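Local coordinates for protein Non-sulfated chondroitin lyase E66 (Autographa californica nucleopolyhedrovirus, PDB 3VSN) that cleaves non-sulfated chondroitin as a polysaccharide lyase of the viral envelope, and is essential for oral infection of the insect host, at residues A[442-447]-A[455-460]. Numbering follows the deposited sequence.
Sequences FKSCTL and QLYYNI
K443 lies across the ring of Y458, its antiparallel partner; lysine suits the place because its methylenes can lie on an aromatic face while NZ reaches a carboxylate beyond. Its CB sits over the ring face, 3.5 Å from the centroid, in a CH-pi contact; CG follows above CE2, and CD passes the phenol OH at 3.7 Å. Bends at chi2 and chi4 then bring NZ to a water shared with N459 ND2 and to a salt bridge with E574, whose carboxylate also takes the hydrogen bond of Y458 OH. The edge of the same ring receives C445 SG, 3.8 Å from CE1.

Q455 works on the other face of the sheet. CG stands anti to the backbone N and the chain then bends at chi2 (65°), swinging over an amide whose acceptor and donor match two hydroxyls: OE1 accepts from T446 OG1 at 2.6 Å, while NE2 donates almost straight (172°) to S444 OG. NE2 also lies over the Y457 ring, whose CE1 edge in turn meets the face of F442 in a T-shaped stack, planes at 68°.

N459 and I460 face A550 of strand 550-558 as a G1 beta bulge. Four backbone bonds, two each at K443–Y458 and C445–L456, fix the register of this beta hairpin, strands 440-449 and 452-461, within a seven-stranded antiparallel sheet.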
loop_
_atom_site.group_PDB
_atom_site.type_symbol
_atom_site.label_atom_id
_atom_site.label_comp_id
_atom_site.label_asym_id
_atom_site.label_seq_id
_atom_site.Cartn_x
_atom_site.Cartn_y
_atom_site.Cartn_z
ATOM N N PHE A 442 11.518 -20.182 6.630
ATOM C CA PHE A 442 11.744 -20.527 5.229
ATOM C C PHE A 442 12.845 -19.692 4.595
ATOM O O PHE A 442 13.216 -18.631 5.104
ATOM C CB PHE A 442 10.446 -20.429 4.396
ATOM C CG PHE A 442 9.750 -19.089 4.470
ATOM C CD1 PHE A 442 10.292 -17.961 3.856
ATOM C CD2 PHE A 442 8.522 -18.965 5.122
ATOM C CE1 PHE A 442 9.642 -16.733 3.915
ATOM C CE2 PHE A 442 7.863 -17.740 5.175
ATOM C CZ PHE A 442 8.422 -16.624 4.572
ATOM N N LYS A 443 13.370 -20.199 3.485
ATOM C CA LYS A 443 14.099 -19.374 2.534
ATOM C C LYS A 443 13.169 -19.186 1.343
ATOM O O LYS A 443 12.614 -20.156 0.828
ATOM C CB LYS A 443 15.403 -20.050 2.111
ATOM C CG LYS A 443 16.452 -20.166 3.214
ATOM C CD LYS A 443 17.485 -19.049 3.134
ATOM C CE LYS A 443 18.454 -19.065 4.312
ATOM N NZ LYS A 443 19.382 -20.232 4.338
ATOM N N SER A 444 12.978 -17.937 0.928
ATOM C CA SER A 444 12.020 -17.612 -0.124
ATOM C C SER A 444 12.721 -16.883 -1.260
ATOM O O SER A 444 13.399 -15.881 -1.030
ATOM C CB SER A 444 10.881 -16.753 0.439
ATOM O OG SER A 444 10.018 -16.296 -0.590
ATOM N N CYS A 445 12.550 -17.400 -2.477
ATOM C CA CYS A 445 13.144 -16.823 -3.677
ATOM C C CYS A 445 12.025 -16.413 -4.623
ATOM O O CYS A 445 11.271 -17.266 -5.088
ATOM C CB CYS A 445 14.027 -17.856 -4.385
ATOM S SG CYS A 445 15.335 -18.599 -3.385
ATOM N N THR A 446 11.910 -15.120 -4.910
ATOM C CA THR A 446 10.898 -14.647 -5.857
ATOM C C THR A 446 11.556 -13.866 -6.985
ATOM O O THR A 446 12.445 -13.060 -6.738
ATOM C CB THR A 446 9.847 -13.748 -5.174
ATOM O OG1 THR A 446 9.502 -14.286 -3.894
ATOM C CG2 THR A 446 8.588 -13.628 -6.031
ATOM N N LEU A 447 11.120 -14.114 -8.218
ATOM C CA LEU A 447 11.574 -13.329 -9.359
ATOM C C LEU A 447 10.386 -12.815 -10.168
ATOM O O LEU A 447 9.560 -13.608 -10.628
ATOM C CB LEU A 447 12.519 -14.157 -10.247
ATOM C CG LEU A 447 13.031 -13.503 -11.536
ATOM C CD1 LEU A 447 14.023 -12.384 -11.237
ATOM C CD2 LEU A 447 13.659 -14.550 -12.447
ATOM N N GLN A 455 8.489 -18.468 -7.997
ATOM C CA GLN A 455 8.549 -18.572 -6.539
ATOM C C GLN A 455 9.106 -19.925 -6.117
ATOM O O GLN A 455 8.579 -20.968 -6.502
ATOM C CB GLN A 455 7.166 -18.354 -5.903
ATOM C CG GLN A 455 7.113 -18.595 -4.389
ATOM C CD GLN A 455 7.959 -17.613 -3.587
ATOM O OE1 GLN A 455 8.086 -16.447 -3.952
ATOM N NE2 GLN A 455 8.538 -18.086 -2.482
ATOM N N LEU A 456 10.182 -19.895 -5.337
ATOM C CA LEU A 456 10.722 -21.097 -4.720
ATOM C C LEU A 456 10.813 -20.892 -3.214
ATOM O O LEU A 456 11.428 -19.936 -2.757
ATOM C CB LEU A 456 12.113 -21.434 -5.284
ATOM C CG LEU A 456 12.947 -22.491 -4.535
ATOM C CD1 LEU A 456 12.311 -23.876 -4.609
ATOM C CD2 LEU A 456 14.381 -22.538 -5.047
ATOM N N TYR A 457 10.186 -21.783 -2.451
ATOM C CA TYR A 457 10.452 -21.872 -1.025
ATOM C C TYR A 457 11.290 -23.117 -0.814
ATOM O O TYR A 457 10.974 -24.174 -1.363
ATOM C CB TYR A 457 9.168 -22.049 -0.218
ATOM C CG TYR A 457 8.287 -20.838 -0.007
ATOM C CD1 TYR A 457 8.673 -19.788 0.837
ATOM C CD2 TYR A 457 7.022 -20.784 -0.583
ATOM C CE1 TYR A 457 7.830 -18.701 1.061
ATOM C CE2 TYR A 457 6.178 -19.708 -0.370
ATOM C CZ TYR A 457 6.581 -18.670 0.452
ATOM O OH TYR A 457 5.727 -17.603 0.654
ATOM N N TYR A 458 12.355 -22.998 -0.028
ATOM C CA TYR A 458 13.080 -24.179 0.435
ATOM C C TYR A 458 13.433 -24.023 1.908
ATOM O O TYR A 458 13.315 -22.928 2.468
ATOM C CB TYR A 458 14.316 -24.459 -0.429
ATOM C CG TYR A 458 15.419 -23.426 -0.326
ATOM C CD1 TYR A 458 15.457 -22.327 -1.185
ATOM C CD2 TYR A 458 16.438 -23.562 0.617
ATOM C CE1 TYR A 458 16.478 -21.387 -1.102
ATOM C CE2 TYR A 458 17.456 -22.626 0.713
ATOM C CZ TYR A 458 17.473 -21.540 -0.148
ATOM O OH TYR A 458 18.484 -20.609 -0.054
ATOM N N ASN A 459 13.861 -25.121 2.531
ATOM C CA ASN A 459 14.104 -25.158 3.975
ATOM C C ASN A 459 12.911 -24.643 4.787
ATOM O O ASN A 459 13.088 -23.937 5.785
ATOM C CB ASN A 459 15.392 -24.402 4.346
ATOM C CG ASN A 459 16.645 -25.084 3.826
ATOM O OD1 ASN A 459 16.591 -26.171 3.250
ATOM N ND2 ASN A 459 17.783 -24.441 4.022
ATOM N N ILE A 460 11.700 -24.986 4.337
ATOM C CA ILE A 460 10.482 -24.691 5.086
ATOM C C ILE A 460 10.480 -25.569 6.335
ATOM O O ILE A 460 10.613 -26.797 6.243
ATOM C CB ILE A 460 9.200 -24.987 4.273
ATOM C CG1 ILE A 460 9.132 -24.126 3.003
ATOM C CG2 ILE A 460 7.955 -24.778 5.128
ATOM C CD1 ILE A 460 8.073 -24.590 2.022
HETATM O O HOH W 1 17.496 -22.145 5.795
#